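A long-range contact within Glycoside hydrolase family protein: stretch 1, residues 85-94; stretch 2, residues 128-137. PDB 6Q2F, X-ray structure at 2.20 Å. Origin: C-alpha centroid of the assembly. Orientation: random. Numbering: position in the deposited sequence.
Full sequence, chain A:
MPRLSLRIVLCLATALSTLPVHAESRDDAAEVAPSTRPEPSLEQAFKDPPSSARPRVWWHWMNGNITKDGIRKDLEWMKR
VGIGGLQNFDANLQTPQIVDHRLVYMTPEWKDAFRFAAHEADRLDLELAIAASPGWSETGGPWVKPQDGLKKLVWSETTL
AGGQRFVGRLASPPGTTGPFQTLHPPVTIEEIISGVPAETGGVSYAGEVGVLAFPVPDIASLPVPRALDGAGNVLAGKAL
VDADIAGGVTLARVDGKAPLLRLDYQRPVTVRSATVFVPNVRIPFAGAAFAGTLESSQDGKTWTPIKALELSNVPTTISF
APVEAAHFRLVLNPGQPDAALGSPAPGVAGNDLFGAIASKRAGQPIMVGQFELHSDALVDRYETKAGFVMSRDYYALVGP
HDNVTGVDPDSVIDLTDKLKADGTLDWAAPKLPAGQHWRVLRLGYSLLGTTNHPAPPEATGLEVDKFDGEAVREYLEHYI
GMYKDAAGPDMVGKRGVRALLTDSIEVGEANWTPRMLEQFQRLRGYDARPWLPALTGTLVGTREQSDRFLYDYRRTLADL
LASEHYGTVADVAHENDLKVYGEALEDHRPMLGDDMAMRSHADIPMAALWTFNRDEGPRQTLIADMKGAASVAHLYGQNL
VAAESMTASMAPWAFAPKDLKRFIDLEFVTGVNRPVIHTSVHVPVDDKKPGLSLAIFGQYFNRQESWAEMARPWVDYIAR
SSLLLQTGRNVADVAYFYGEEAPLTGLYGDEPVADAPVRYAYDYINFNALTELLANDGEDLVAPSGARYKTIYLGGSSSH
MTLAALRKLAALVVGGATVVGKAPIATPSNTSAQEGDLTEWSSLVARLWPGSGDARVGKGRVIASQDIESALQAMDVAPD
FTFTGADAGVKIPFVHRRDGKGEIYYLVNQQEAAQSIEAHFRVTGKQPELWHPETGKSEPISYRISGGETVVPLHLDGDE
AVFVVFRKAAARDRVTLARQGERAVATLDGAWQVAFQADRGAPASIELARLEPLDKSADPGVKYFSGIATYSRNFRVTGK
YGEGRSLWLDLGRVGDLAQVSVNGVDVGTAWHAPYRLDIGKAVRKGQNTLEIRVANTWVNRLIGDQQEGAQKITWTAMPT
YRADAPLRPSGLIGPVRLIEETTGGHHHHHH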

# COMPACT_ATOMS: atom_id res chain seq x y z
N GLY A 85 3.46 -16.35 -13.80
CA GLY A 85 3.93 -15.16 -14.49
C GLY A 85 4.98 -14.46 -13.66
O GLY A 85 5.30 -14.86 -12.54
N LEU A 86 5.51 -13.39 -14.24
CA LEU A 86 6.66 -12.73 -13.64
C LEU A 86 6.67 -11.28 -14.08
O LEU A 86 6.21 -10.95 -15.17
N GLN A 87 7.20 -10.42 -13.22
CA GLN A 87 7.16 -8.98 -13.45
C GLN A 87 8.59 -8.48 -13.34
O GLN A 87 9.17 -8.48 -12.25
N ASN A 88 9.16 -8.09 -14.46
CA ASN A 88 10.57 -7.75 -14.54
C ASN A 88 10.84 -6.33 -14.06
O ASN A 88 10.05 -5.42 -14.30
N PHE A 89 12.00 -6.14 -13.42
CA PHE A 89 12.54 -4.83 -13.10
C PHE A 89 14.02 -4.83 -13.44
O PHE A 89 14.74 -5.77 -13.08
N ASP A 90 14.47 -3.78 -14.12
CA ASP A 90 15.91 -3.54 -14.24
C ASP A 90 16.29 -2.61 -13.10
O ASP A 90 16.06 -1.40 -13.18
N ALA A 91 16.87 -3.16 -12.03
CA ALA A 91 17.08 -2.44 -10.78
C ALA A 91 18.55 -2.05 -10.64
O ALA A 91 19.42 -2.93 -10.52
N ASN A 92 18.82 -0.74 -10.61
CA ASN A 92 20.19 -0.22 -10.56
C ASN A 92 20.63 -0.01 -9.11
O ASN A 92 20.95 1.09 -8.69
N LEU A 93 20.59 -1.09 -8.34
CA LEU A 93 21.09 -1.10 -6.97
C LEU A 93 22.46 -1.75 -6.95
O LEU A 93 22.66 -2.80 -7.56
N GLN A 94 23.40 -1.11 -6.26
CA GLN A 94 24.78 -1.58 -6.24
C GLN A 94 24.87 -3.05 -5.82
O GLN A 94 24.47 -3.41 -4.71
N LEU A 128 4.19 -12.07 -18.72
CA LEU A 128 5.33 -11.19 -18.43
C LEU A 128 4.84 -9.76 -18.27
O LEU A 128 4.11 -9.25 -19.12
N ALA A 129 5.25 -9.12 -17.18
CA ALA A 129 4.97 -7.71 -16.94
C ALA A 129 6.26 -6.92 -16.80
O ALA A 129 7.32 -7.45 -16.44
N ILE A 130 6.17 -5.62 -17.09
CA ILE A 130 7.25 -4.67 -16.85
C ILE A 130 6.71 -3.55 -15.99
O ILE A 130 5.51 -3.30 -15.94
N ALA A 131 7.62 -2.86 -15.31
CA ALA A 131 7.24 -1.67 -14.58
C ALA A 131 7.01 -0.51 -15.55
O ALA A 131 7.44 -0.56 -16.71
N ALA A 132 6.34 0.53 -15.07
CA ALA A 132 5.97 1.68 -15.89
C ALA A 132 7.11 2.70 -16.04
O ALA A 132 6.88 3.78 -16.57
N SER A 133 8.32 2.37 -15.60
CA SER A 133 9.45 3.28 -15.73
C SER A 133 10.73 2.45 -15.62
O SER A 133 10.71 1.36 -15.04
N PRO A 134 11.84 2.93 -16.17
CA PRO A 134 13.12 2.29 -15.86
C PRO A 134 13.27 2.26 -14.34
O PRO A 134 12.86 3.20 -13.64
N GLY A 135 13.85 1.18 -13.84
CA GLY A 135 13.83 0.93 -12.40
C GLY A 135 12.53 0.26 -12.04
O GLY A 135 12.13 -0.70 -12.70
N TRP A 136 11.86 0.78 -11.05
CA TRP A 136 10.59 0.21 -10.69
C TRP A 136 9.49 1.17 -10.47
O TRP A 136 8.36 0.79 -10.54
N SER A 137 9.76 2.45 -10.29
CA SER A 137 8.72 3.45 -10.13
C SER A 137 9.20 4.87 -10.44
O SER A 137 10.34 5.13 -10.33

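The apolar centre of the contact forms around Phe-89 and Trp-136. The CA-to-CB bond of Phe-89 points toward the second stretch, and its chi1 is m. Its CD1 lies 3.3 Å from CB of Trp-136, a tight fit. Its CE1 lies 3.6 Å from CB of Ala-131, whose CA-to-CB bond points toward the first stretch. The carbonyl O of Gly-135 sits at the edge of the phenyl ring, 3.7 Å from CD1 of Phe-89. Trp-136 leaves its backbone sideways with chi1 p. Its indole reaches two further apolar groups: CZ3 is 4.0 Å from CB of Ala-91, and CH2 is 3.9 Å from CD1 of Leu-93. Leu-93 is an m, t rotamer, and its CA-to-CB bond points toward the second stretch.

Toward the start of both stretches, the strands pair in parallel. Leu-86 (p, t) and Leu-128 (t, p) share one face of the sheet, and CD2 of Leu-86 meets CD1 of Leu-128 at 4.0 Å. Asn-88 (chi1 t) lies on that same face, its CB 4.3 Å from CD1 of Leu-128. On the other face, CG of Gln-87 (m, t) rests 3.7 Å from CB of Ala-129. OE1 of Gln-87 is hydrogen-bonded elsewhere in the structure.

Ala-129 ties the two backbones together through both its N and its O. Its N donates to O of Leu-86 at 2.9 Å, and its O accepts from N of Asn-88 at 2.8 Å. Farther along, the strands part and water bridges the backbones. Water 1 donates to O of Asn-88 (2.6 Å) and accepts from N of Ala-131 (2.9 Å). Water 2 accepts from N of Asp-90 (3.0 Å) and donates to O of Gly-135 (2.5 Å). Gly-135 also brings its CA within 3.3 Å of O of Asp-90, a CA-H...O contact.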

# COMPACT_ATOMS: atom_id res chain seq x y z
CB LEU A 86 7.97 -13.43 -14.03
CG LEU A 86 8.49 -13.34 -15.47
CD1 LEU A 86 9.82 -14.10 -15.52
CD2 LEU A 86 7.52 -13.95 -16.51
CB GLN A 87 6.20 -8.31 -12.47
CG GLN A 87 4.83 -9.06 -12.40
CD GLN A 87 3.68 -8.23 -11.83
OE1 GLN A 87 3.86 -7.39 -10.97
NE2 GLN A 87 2.48 -8.50 -12.31
CB ASN A 88 11.07 -7.92 -15.98
CG ASN A 88 12.54 -7.58 -16.13
OD1 ASN A 88 12.92 -6.73 -16.94
ND2 ASN A 88 13.37 -8.20 -15.31
CB PHE A 89 12.40 -4.47 -11.62
CG PHE A 89 10.99 -4.53 -11.11
CD1 PHE A 89 10.16 -3.45 -11.24
CD2 PHE A 89 10.51 -5.68 -10.49
CE1 PHE A 89 8.86 -3.50 -10.76
CE2 PHE A 89 9.21 -5.74 -10.02
CZ PHE A 89 8.39 -4.65 -10.14
CB ASP A 90 16.29 -2.96 -15.59
CG ASP A 90 17.80 -2.95 -15.81
OD1 ASP A 90 18.37 -4.06 -15.97
OD2 ASP A 90 18.41 -1.86 -15.79
CB ALA A 91 16.65 -3.29 -9.58
CB ASN A 92 20.29 1.07 -11.36
CG ASN A 92 21.74 1.53 -11.55
OD1 ASN A 92 22.17 2.54 -10.99
ND2 ASN A 92 22.49 0.78 -12.35
CB LEU A 93 20.14 -1.86 -6.04
CG LEU A 93 18.72 -1.31 -5.90
CD1 LEU A 93 18.00 -2.02 -4.78
CD2 LEU A 93 18.77 0.19 -5.60
CB GLN A 94 25.61 -0.70 -5.30
CG GLN A 94 27.07 -1.11 -5.26
CD GLN A 94 27.98 0.03 -4.85
OE1 GLN A 94 29.01 0.26 -5.48
NE2 GLN A 94 27.61 0.74 -3.79
CB LEU A 128 6.38 -11.29 -19.53
CG LEU A 128 7.53 -10.28 -19.45
CD1 LEU A 128 8.28 -10.41 -18.13
CD2 LEU A 128 8.49 -10.46 -20.62
CB ALA A 129 4.12 -7.51 -15.67
CB ILE A 130 7.83 -4.11 -18.16
CG1 ILE A 130 6.72 -3.40 -18.96
CG2 ILE A 130 8.45 -5.23 -18.95
CD1 ILE A 130 7.25 -2.66 -20.21
CB ALA A 131 8.33 -1.29 -13.57
CB ALA A 132 4.71 2.35 -15.33
CB SER A 133 9.44 4.37 -14.64
OG SER A 133 9.87 3.80 -13.40
CB PRO A 134 14.16 3.21 -16.52
CG PRO A 134 13.38 3.93 -17.60
CD PRO A 134 11.99 4.10 -17.06
CB TRP A 136 10.68 -0.68 -9.48
CG TRP A 136 11.30 -0.13 -8.26
CD1 TRP A 136 10.97 0.99 -7.61
CD2 TRP A 136 12.34 -0.73 -7.53
NE1 TRP A 136 11.74 1.13 -6.52
CE2 TRP A 136 12.60 0.09 -6.45
CE3 TRP A 136 13.09 -1.88 -7.70
CZ2 TRP A 136 13.57 -0.22 -5.52
CZ3 TRP A 136 14.03 -2.16 -6.80
CH2 TRP A 136 14.27 -1.35 -5.73
CB SER A 137 8.11 3.38 -8.75
OG SER A 137 8.84 4.10 -7.83
O HOH W 1 10.45 -3.23 -15.72
O HOH W 2 12.64 -1.53 -14.96